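Local coordinates for protein Dok-7 (Mus musculus, PDB 3ML4) that activates the receptor kinase MuSK as a dimeric cytoplasmic adaptor, inducing its autophosphorylation and acetylcholine receptor clustering in myotubes, and binds phosphoinositides through its PH domain, at residues D105-I108 / R109-G113; D96-E99 / A100-W104; M196-L199 / F200-V204; K32-P35 / V36-C39. All blocks are in the same frame, centred on the assembly; numbering follows the deposited sequence.

In the fold
This chain is the N-terminal PH–PTB part of Dok-7, and the four local contacts sample both domains. Along the chain interaction 4 comes first, in the loop between strands 24-31 and 40-45, followed by interactions 2 and 1 on helix 98-112, then interaction 3 on helix 193-203. Interaction 2 covers the start of the PH helix and interaction 1 its end, centres about 14 Å apart. The end of that helix packs on the loop of interaction 4, Ala-111 O lying 3.2 Å from Lys-32 CE, where both meet the second subunit. Interaction 3 belongs to the PTB domain, centred about 18 Å from interaction 1, beside the bound MuSK peptide.

Interaction 1 of 4, residues D105-I108 / R109-G113; sequences DTRI and RYALG
Ile-108 lies alongside Leu-112 one turn further on, both side chains pointing the same way, with Ile-108 CG2 3.8 Å from Leu-112 CD1. On another side of helix 98-112, Asp-105 and Arg-109 form an i to i+4 salt bridge: Asp-105 OD1 sits 3.0 Å from Arg-109 NH1 at the edge of the guanidinium, near its plane. The carboxylate is turned 40° from that plane, and the N-H points poorly at OD1, which makes the hydrogen-bond part of this pairing weak. Asp-105 can reach down the helix because its CG is anti to the backbone N (chi1 -179°). A leucine in place of Arg-109 would probably leave the buried Asp-105 carboxylate without its nearest opposite charge, leaving it the long, weak ion pair with Arg-117. Further out, Arg-107 brings NH2 to within 3.4 Å of Tyr-110 CD2, the tyrosine carbon lying at the guanidinium edge. The bond from Ala-111 N to Arg-107 O, 3.2 Å long, continues the helix toward Gly-113, whose positive phi breaks the helical path. This is the C-terminal helix of the PH fold: Ile-108 and Leu-112 face Leu-69 of strand 59-71 and Leu-40 of strand 40-45, while Asp-105 packs on Leu-82 of strand 81-86.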
loop_
_atom_site.group_PDB
_atom_site.type_symbol
_atom_site.label_atom_id
_atom_site.label_comp_id
_atom_site.label_asym_id
_atom_site.label_seq_id
_atom_site.Cartn_x
_atom_site.Cartn_y
_atom_site.Cartn_z
ATOM N N ASP B 105 15.294 -12.394 0.736
ATOM C CA ASP B 105 13.981 -12.898 1.141
ATOM C C ASP B 105 13.446 -12.195 2.394
ATOM O O ASP B 105 12.280 -11.793 2.429
ATOM C CB ASP B 105 14.021 -14.412 1.376
ATOM C CG ASP B 105 12.671 -14.968 1.775
ATOM O OD1 ASP B 105 11.876 -15.315 0.878
ATOM O OD2 ASP B 105 12.399 -15.054 2.985
ATOM N N THR B 106 14.301 -12.056 3.410
ATOM C CA THR B 106 13.919 -11.427 4.675
ATOM C C THR B 106 13.622 -9.930 4.506
ATOM O O THR B 106 12.644 -9.422 5.063
ATOM C CB THR B 106 15.006 -11.629 5.760
ATOM O OG1 THR B 106 15.400 -13.006 5.795
ATOM C CG2 THR B 106 14.498 -11.217 7.139
ATOM N N ARG B 107 14.459 -9.239 3.733
ATOM C CA ARG B 107 14.303 -7.800 3.508
ATOM C C ARG B 107 13.051 -7.494 2.678
ATOM O O ARG B 107 12.251 -6.632 3.056
ATOM C CB ARG B 107 15.575 -7.208 2.868
ATOM C CG ARG B 107 15.645 -5.670 2.771
ATOM C CD ARG B 107 15.888 -4.981 4.115
ATOM N NE ARG B 107 14.625 -4.561 4.715
ATOM C CZ ARG B 107 14.109 -3.336 4.616
ATOM N NH1 ARG B 107 14.760 -2.377 3.966
ATOM N NH2 ARG B 107 12.942 -3.066 5.186
ATOM N N ILE B 108 12.879 -8.215 1.568
ATOM C CA ILE B 108 11.710 -8.048 0.691
ATOM C C ILE B 108 10.388 -8.365 1.403
ATOM O O ILE B 108 9.420 -7.619 1.267
ATOM C CB ILE B 108 11.836 -8.870 -0.615
ATOM C CG1 ILE B 108 13.056 -8.407 -1.426
ATOM C CG2 ILE B 108 10.566 -8.754 -1.455
ATOM C CD1 ILE B 108 13.431 -9.310 -2.598
ATOM N N ARG B 109 10.359 -9.456 2.167
ATOM C CA ARG B 109 9.180 -9.826 2.962
ATOM C C ARG B 109 8.672 -8.701 3.854
ATOM O O ARG B 109 7.509 -8.314 3.764
ATOM C CB ARG B 109 9.463 -11.056 3.822
ATOM C CG ARG B 109 9.031 -12.332 3.180
ATOM C CD ARG B 109 9.228 -13.519 4.099
ATOM N NE ARG B 109 8.143 -14.468 3.877
ATOM C CZ ARG B 109 8.127 -15.401 2.933
ATOM N NH1 ARG B 109 9.161 -15.570 2.112
ATOM N NH2 ARG B 109 7.069 -16.179 2.821
ATOM N N TYR B 110 9.551 -8.186 4.713
ATOM C CA TYR B 110 9.192 -7.137 5.655
ATOM C C TYR B 110 8.687 -5.895 4.931
ATOM O O TYR B 110 7.675 -5.311 5.317
ATOM C CB TYR B 110 10.391 -6.785 6.528
ATOM C CG TYR B 110 10.131 -5.650 7.489
ATOM C CD1 TYR B 110 9.574 -5.892 8.744
ATOM C CD2 TYR B 110 10.426 -4.330 7.139
ATOM C CE1 TYR B 110 9.327 -4.848 9.627
ATOM C CE2 TYR B 110 10.179 -3.287 8.012
ATOM C CZ TYR B 110 9.634 -3.554 9.255
ATOM O OH TYR B 110 9.393 -2.519 10.132
ATOM N N ALA B 111 9.393 -5.511 3.870
ATOM C CA ALA B 111 9.063 -4.316 3.099
ATOM C C ALA B 111 7.677 -4.354 2.459
ATOM O O ALA B 111 7.016 -3.320 2.360
ATOM C CB ALA B 111 10.117 -4.068 2.049
ATOM N N LEU B 112 7.239 -5.537 2.031
ATOM C CA LEU B 112 5.946 -5.666 1.342
ATOM C C LEU B 112 4.729 -5.669 2.278
ATOM O O LEU B 112 3.589 -5.567 1.819
ATOM C CB LEU B 112 5.930 -6.874 0.400
ATOM C CG LEU B 112 6.843 -6.788 -0.831
ATOM C CD1 LEU B 112 6.827 -8.103 -1.612
ATOM C CD2 LEU B 112 6.486 -5.600 -1.743
ATOM N N GLY B 113 4.977 -5.776 3.584
ATOM C CA GLY B 113 3.912 -5.695 4.586
ATOM C C GLY B 113 3.795 -6.970 5.392
ATOM O O GLY B 113 4.640 -7.257 6.246
#

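Interaction 2 of 4, residues D96-E99 / A100-W104; sequences DSHE and AMCAW
The His-98 imidazole carries the sulfur of Cys-102 over one face, while the terminal methyl of Met-101, a selenomethionine in this crystal, approaches the ring obliquely. Cys-102 SG stands 3.7 Å from the ring centroid, 28° off the normal, so it is displaced toward the rim, and the closest ring atom is His-98 CE1 at 3.4 Å. The methyl meets the CD2 and NE2 side of the same ring, with Met-101 CE 3.5 Å from His-98 CD2. Two torsions bring the i and i+4 partners together: CG of His-98 is anti to its backbone N (chi1 -179°), while SG of Cys-102 is anti to its own carbonyl carbon. Underneath, Cys-102 N donates to His-98 O at 3.1 Å, in the carbonyl plane. Ala-103 N reaches Glu-99 O at 2.8 Å, and the bond from Met-101 N to Ser-97 O is weak. These bonds open helix 98-112, the C-terminal helix of the PH domain. Ser-97 holds the N-cap position, yet its side chain makes no capping bond. Trp-104, about two turns beyond Ser-97, packs on strands 11-17 and 24-31 and meets Phe-95 edge to face. The chemistry is that of a sulfur-aromatic contact at the protein surface: dispersion between a polarisable sulfur and a ring face, supplemented by a methyl group, with no salt bridge across the turn.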
loop_
_atom_site.group_PDB
_atom_site.type_symbol
_atom_site.label_atom_id
_atom_site.label_comp_id
_atom_site.label_asym_id
_atom_site.label_seq_id
_atom_site.Cartn_x
_atom_site.Cartn_y
_atom_site.Cartn_z
ATOM N N ASP B 96 24.480 -16.412 -5.703
ATOM C CA ASP B 96 25.597 -17.308 -5.443
ATOM C C ASP B 96 25.427 -17.882 -4.045
ATOM O O ASP B 96 25.137 -19.066 -3.876
ATOM C CB ASP B 96 26.918 -16.540 -5.530
ATOM C CG ASP B 96 26.812 -15.290 -6.389
ATOM O OD1 ASP B 96 26.053 -15.304 -7.388
ATOM O OD2 ASP B 96 27.485 -14.287 -6.063
ATOM N N SER B 97 25.583 -17.013 -3.053
ATOM C CA SER B 97 25.560 -17.400 -1.653
ATOM C C SER B 97 24.152 -17.630 -1.127
ATOM O O SER B 97 23.209 -16.938 -1.516
ATOM C CB SER B 97 26.267 -16.338 -0.807
ATOM O OG SER B 97 25.951 -15.030 -1.258
ATOM N N HIS B 98 24.030 -18.617 -0.241
ATOM C CA HIS B 98 22.799 -18.888 0.494
ATOM C C HIS B 98 22.354 -17.684 1.333
ATOM O O HIS B 98 21.177 -17.329 1.330
ATOM C CB HIS B 98 22.987 -20.121 1.387
ATOM C CG HIS B 98 21.766 -20.506 2.166
ATOM N ND1 HIS B 98 21.591 -20.169 3.490
ATOM C CD2 HIS B 98 20.665 -21.209 1.811
ATOM C CE1 HIS B 98 20.434 -20.645 3.918
ATOM N NE2 HIS B 98 19.851 -21.277 2.917
ATOM N N GLU B 99 23.294 -17.051 2.033
ATOM C CA GLU B 99 22.942 -15.984 2.976
ATOM C C GLU B 99 22.437 -14.708 2.300
ATOM O O GLU B 99 21.608 -13.999 2.868
ATOM C CB GLU B 99 24.072 -15.699 3.983
ATOM C CG GLU B 99 25.263 -14.908 3.447
ATOM C CD GLU B 99 26.221 -14.457 4.549
ATOM O OE1 GLU B 99 26.918 -13.439 4.345
ATOM O OE2 GLU B 99 26.280 -15.108 5.616
ATOM N N ALA B 100 22.926 -14.440 1.090
ATOM C CA ALA B 100 22.469 -13.307 0.281
ATOM C C ALA B 100 21.024 -13.494 -0.173
ATOM O O ALA B 100 20.234 -12.545 -0.172
ATOM C CB ALA B 100 23.381 -13.103 -0.923
HETATM N N MSE B 101 20.691 -14.722 -0.561
HETATM C CA MSE B 101 19.329 -15.095 -0.909
HETATM C C MSE B 101 18.382 -14.909 0.284
HETATM O O MSE B 101 17.305 -14.323 0.137
HETATM C CB MSE B 101 19.303 -16.542 -1.395
HETATM C CG MSE B 101 17.924 -17.116 -1.631
HETATM SE SE MSE B 101 17.976 -19.057 -1.561
HETATM C CE MSE B 101 18.042 -19.315 0.378
ATOM N N CYS B 102 18.794 -15.400 1.453
ATOM C CA CYS B 102 18.007 -15.251 2.678
ATOM C C CYS B 102 17.863 -13.790 3.074
ATOM O O CYS B 102 16.789 -13.363 3.498
ATOM C CB CYS B 102 18.635 -16.032 3.832
ATOM S SG CYS B 102 18.694 -17.800 3.555
ATOM N N ALA B 103 18.953 -13.038 2.940
ATOM C CA ALA B 103 18.945 -11.604 3.196
ATOM C C ALA B 103 17.900 -10.919 2.317
ATOM O O ALA B 103 17.082 -10.145 2.811
ATOM C CB ALA B 103 20.331 -11.004 2.959
ATOM N N TRP B 104 17.916 -11.234 1.021
ATOM C CA TRP B 104 16.933 -10.701 0.079
ATOM C C TRP B 104 15.494 -11.111 0.435
ATOM O O TRP B 104 14.593 -10.268 0.460
ATOM C CB TRP B 104 17.293 -11.090 -1.361
ATOM C CG TRP B 104 18.314 -10.181 -1.990
ATOM C CD1 TRP B 104 19.540 -9.850 -1.485
ATOM C CD2 TRP B 104 18.198 -9.487 -3.243
ATOM N NE1 TRP B 104 20.192 -8.994 -2.339
ATOM C CE2 TRP B 104 19.393 -8.756 -3.428
ATOM C CE3 TRP B 104 17.203 -9.412 -4.227
ATOM C CZ2 TRP B 104 19.619 -7.955 -4.555
ATOM C CZ3 TRP B 104 17.434 -8.616 -5.353
ATOM C CH2 TRP B 104 18.629 -7.898 -5.503
#

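Interaction 3 of 4, residues M196-L199 / F200-V204; sequences MSFL and FDCIV
Ser-197 O accepts the N-H of Asp-201 at 2.8 Å, the shortest of the four main-chain bonds that join these two turns. They belong to helix 193-203, the C-terminal helix that packs against the beta sheet of the PTB fold. Phe-200 N to Met-196 O, Cys-202 N to Phe-198 O and Ile-203 N to Leu-199 O, each about 3.0 Å, repeat the same i to i+4 step. Asp-201 turns its carboxylate back beside the Ser-197 carbonyl, but two acceptors cannot bond there. Its OD1 is instead hydrogen-bonded to Tyr-164 OH and to a polar side chain of the bound MuSK peptide, so the tyrosine probably helps to position this carboxylate for the ligand. Ser-197 also packs on the peptide. Phe-200 heads into the domain, meeting the rings of Tyr-164 and Phe-171 edge to face. Met-196, a selenomethionine here, packs instead on Phe-118 and Val-120 of strand 115-122. Leu-199 reaches the same strand at His-116 and Phe-118, and lies near Ile-203 with its CG 4.3 Å from Ile-203 CD1. On the outer side Phe-198 stretches along the helix, CG anti to its backbone N (chi1 167°), which places its ring over the next turn. There Cys-202 SG sits over one face in a sulfur-aromatic contact, 3.7 Å from the centroid of the Phe-198 ring and 25° off the ring normal, displaced toward the CE1–CZ bond.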
loop_
_atom_site.group_PDB
_atom_site.type_symbol
_atom_site.label_atom_id
_atom_site.label_comp_id
_atom_site.label_asym_id
_atom_site.label_seq_id
_atom_site.Cartn_x
_atom_site.Cartn_y
_atom_site.Cartn_z
HETATM N N MSE B 196 -0.989 -20.488 11.475
HETATM C CA MSE B 196 -1.760 -19.989 10.342
HETATM C C MSE B 196 -3.038 -19.289 10.793
HETATM O O MSE B 196 -3.371 -18.215 10.295
HETATM C CB MSE B 196 -2.081 -21.113 9.354
HETATM C CG MSE B 196 -0.871 -21.597 8.575
HETATM SE SE MSE B 196 -1.189 -23.250 7.577
HETATM C CE MSE B 196 0.494 -24.100 7.998
ATOM N N SER B 197 -3.730 -19.909 11.747
ATOM C CA SER B 197 -4.997 -19.407 12.272
ATOM C C SER B 197 -4.811 -18.084 13.015
ATOM O O SER B 197 -5.629 -17.165 12.883
ATOM C CB SER B 197 -5.625 -20.452 13.197
ATOM O OG SER B 197 -6.999 -20.192 13.406
ATOM N N PHE B 198 -3.733 -17.998 13.792
ATOM C CA PHE B 198 -3.412 -16.789 14.531
ATOM C C PHE B 198 -3.043 -15.631 13.597
ATOM O O PHE B 198 -3.415 -14.480 13.841
ATOM C CB PHE B 198 -2.285 -17.053 15.524
ATOM C CG PHE B 198 -1.690 -15.806 16.102
ATOM C CD1 PHE B 198 -2.382 -15.071 17.065
ATOM C CD2 PHE B 198 -0.439 -15.358 15.679
ATOM C CE1 PHE B 198 -1.831 -13.917 17.601
ATOM C CE2 PHE B 198 0.122 -14.206 16.210
ATOM C CZ PHE B 198 -0.572 -13.481 17.169
ATOM N N LEU B 199 -2.306 -15.950 12.537
ATOM C CA LEU B 199 -1.988 -14.980 11.503
ATOM C C LEU B 199 -3.279 -14.451 10.880
ATOM O O LEU B 199 -3.456 -13.242 10.721
ATOM C CB LEU B 199 -1.119 -15.630 10.430
ATOM C CG LEU B 199 -0.290 -14.698 9.555
ATOM C CD1 LEU B 199 1.038 -14.457 10.238
ATOM C CD2 LEU B 199 -0.079 -15.307 8.183
ATOM N N PHE B 200 -4.173 -15.379 10.546
ATOM C CA PHE B 200 -5.493 -15.064 10.009
ATOM C C PHE B 200 -6.305 -14.186 10.965
ATOM O O PHE B 200 -6.865 -13.169 10.555
ATOM C CB PHE B 200 -6.247 -16.359 9.694
ATOM C CG PHE B 200 -5.988 -16.914 8.314
ATOM C CD1 PHE B 200 -4.708 -16.909 7.757
ATOM C CD2 PHE B 200 -7.029 -17.475 7.585
ATOM C CE1 PHE B 200 -4.474 -17.436 6.483
ATOM C CE2 PHE B 200 -6.810 -18.002 6.309
ATOM C CZ PHE B 200 -5.528 -17.983 5.759
ATOM N N ASP B 201 -6.346 -14.573 12.237
ATOM C CA ASP B 201 -7.053 -13.816 13.275
ATOM C C ASP B 201 -6.573 -12.374 13.372
ATOM O O ASP B 201 -7.371 -11.450 13.565
ATOM C CB ASP B 201 -6.888 -14.495 14.641
ATOM C CG ASP B 201 -7.660 -15.803 14.748
ATOM O OD1 ASP B 201 -8.592 -16.034 13.947
ATOM O OD2 ASP B 201 -7.328 -16.599 15.644
ATOM N N CYS B 202 -5.261 -12.196 13.257
ATOM C CA CYS B 202 -4.656 -10.889 13.377
ATOM C C CYS B 202 -4.987 -10.010 12.178
ATOM O O CYS B 202 -5.488 -8.897 12.355
ATOM C CB CYS B 202 -3.149 -11.019 13.565
ATOM S SG CYS B 202 -2.668 -11.583 15.212
ATOM N N ILE B 203 -4.731 -10.509 10.968
ATOM C CA ILE B 203 -4.901 -9.702 9.748
ATOM C C ILE B 203 -6.347 -9.209 9.557
ATOM O O ILE B 203 -6.573 -8.016 9.323
ATOM C CB ILE B 203 -4.348 -10.416 8.461
ATOM C CG1 ILE B 203 -2.855 -10.136 8.262
ATOM C CG2 ILE B 203 -5.030 -9.893 7.206
ATOM C CD1 ILE B 203 -1.915 -10.717 9.299
ATOM N N VAL B 204 -7.314 -10.118 9.686
ATOM C CA VAL B 204 -8.728 -9.773 9.473
ATOM C C VAL B 204 -9.250 -8.765 10.500
ATOM O O VAL B 204 -10.295 -8.147 10.300
ATOM C CB VAL B 204 -9.654 -11.024 9.395
ATOM C CG1 VAL B 204 -9.178 -11.973 8.296
ATOM C CG2 VAL B 204 -9.753 -11.740 10.745
#

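Interaction 4 of 4, residues K32-P35 / V36-C39; sequences KPSP and VADC
Val-36 follows Pro-35 midway through the loop, its CG2 branch 3.5 Å from the carbonyl oxygen of Pro-35. Next, Ala-37 turns its methyl back into the loop: Ala-37 CB lies 3.7 Å from Pro-33 CD and also approaches the carbonyl and hydroxyl of Ser-34. The Lys-32 chain curls along the same turn, bent at chi3 (90°) and chi4 (-78°), so that CE passes 3.5 Å from Ala-37 O. Its ammonium then bonds Ser-34 O, with Lys-32 NZ 3.0 Å away in the carbonyl plane. An alanine in place of Lys-32 would probably leave Ser-34 O without this charged partner and open a gap beside Ala-37. Cys-39 brings the chain back against the start of the loop, its CB 3.8 Å from Pro-33 CG, while Pro-33 CD lies 3.4 Å from Cys-39 O. In the dimer, Lys-32 packs on Phe-214 of the second subunit and Val-36 on Leu-112 of that subunit. Within its own PH domain the loop links the adjacent antiparallel strands 24-31 and 40-45; Pro-33 and Cys-39 rest on Thr-62 of strand 59-71, and the end of helix 98-112 packs beside it.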
loop_
_atom_site.group_PDB
_atom_site.type_symbol
_atom_site.label_atom_id
_atom_site.label_comp_id
_atom_site.label_asym_id
_atom_site.label_seq_id
_atom_site.Cartn_x
_atom_site.Cartn_y
_atom_site.Cartn_z
ATOM N N LYS B 32 10.353 -0.307 -3.802
ATOM C CA LYS B 32 8.921 -0.030 -3.865
ATOM C C LYS B 32 8.698 1.261 -4.653
ATOM O O LYS B 32 9.328 2.276 -4.350
ATOM C CB LYS B 32 8.346 0.103 -2.452
ATOM C CG LYS B 32 8.295 -1.207 -1.671
ATOM C CD LYS B 32 8.177 -0.976 -0.167
ATOM C CE LYS B 32 6.726 -0.889 0.308
ATOM N NZ LYS B 32 6.097 0.427 0.028
ATOM N N PRO B 33 7.819 1.220 -5.680
ATOM C CA PRO B 33 7.491 2.380 -6.527
ATOM C C PRO B 33 6.885 3.535 -5.738
ATOM O O PRO B 33 7.038 4.694 -6.123
ATOM C CB PRO B 33 6.444 1.825 -7.505
ATOM C CG PRO B 33 6.654 0.354 -7.499
ATOM C CD PRO B 33 7.076 0.017 -6.103
ATOM N N SER B 34 6.199 3.205 -4.647
ATOM C CA SER B 34 5.590 4.190 -3.768
ATOM C C SER B 34 5.660 3.704 -2.321
ATOM O O SER B 34 5.830 2.504 -2.087
ATOM C CB SER B 34 4.142 4.445 -4.184
ATOM O OG SER B 34 3.352 3.276 -4.077
ATOM N N PRO B 35 5.532 4.630 -1.346
ATOM C CA PRO B 35 5.674 4.299 0.085
ATOM C C PRO B 35 4.661 3.288 0.626
ATOM O O PRO B 35 4.856 2.746 1.717
ATOM C CB PRO B 35 5.486 5.651 0.787
ATOM C CG PRO B 35 4.839 6.530 -0.206
ATOM C CD PRO B 35 5.264 6.066 -1.552
ATOM N N VAL B 36 3.601 3.038 -0.134
ATOM C CA VAL B 36 2.531 2.143 0.283
ATOM C C VAL B 36 2.252 1.156 -0.862
ATOM O O VAL B 36 1.108 0.927 -1.264
ATOM C CB VAL B 36 1.285 2.978 0.751
ATOM C CG1 VAL B 36 -0.020 2.209 0.628
ATOM C CG2 VAL B 36 1.483 3.470 2.188
ATOM N N ALA B 37 3.322 0.557 -1.374
ATOM C CA ALA B 37 3.226 -0.278 -2.568
ATOM C C ALA B 37 3.227 -1.778 -2.286
ATOM O O ALA B 37 4.013 -2.271 -1.478
ATOM C CB ALA B 37 4.335 0.080 -3.555
ATOM N N ASP B 38 2.320 -2.484 -2.958
ATOM C CA ASP B 38 2.340 -3.942 -3.048
ATOM C C ASP B 38 3.248 -4.356 -4.206
ATOM O O ASP B 38 3.496 -5.545 -4.429
ATOM C CB ASP B 38 0.924 -4.485 -3.284
ATOM C CG ASP B 38 0.181 -4.775 -1.990
ATOM O OD1 ASP B 38 0.733 -5.502 -1.137
ATOM O OD2 ASP B 38 -0.959 -4.285 -1.828
ATOM N N CYS B 39 3.735 -3.357 -4.936
ATOM C CA CYS B 39 4.529 -3.575 -6.137
ATOM C C CYS B 39 6.021 -3.519 -5.856
ATOM O O CYS B 39 6.456 -3.024 -4.815
ATOM C CB CYS B 39 4.186 -2.527 -7.199
ATOM S SG CYS B 39 2.426 -2.246 -7.428
#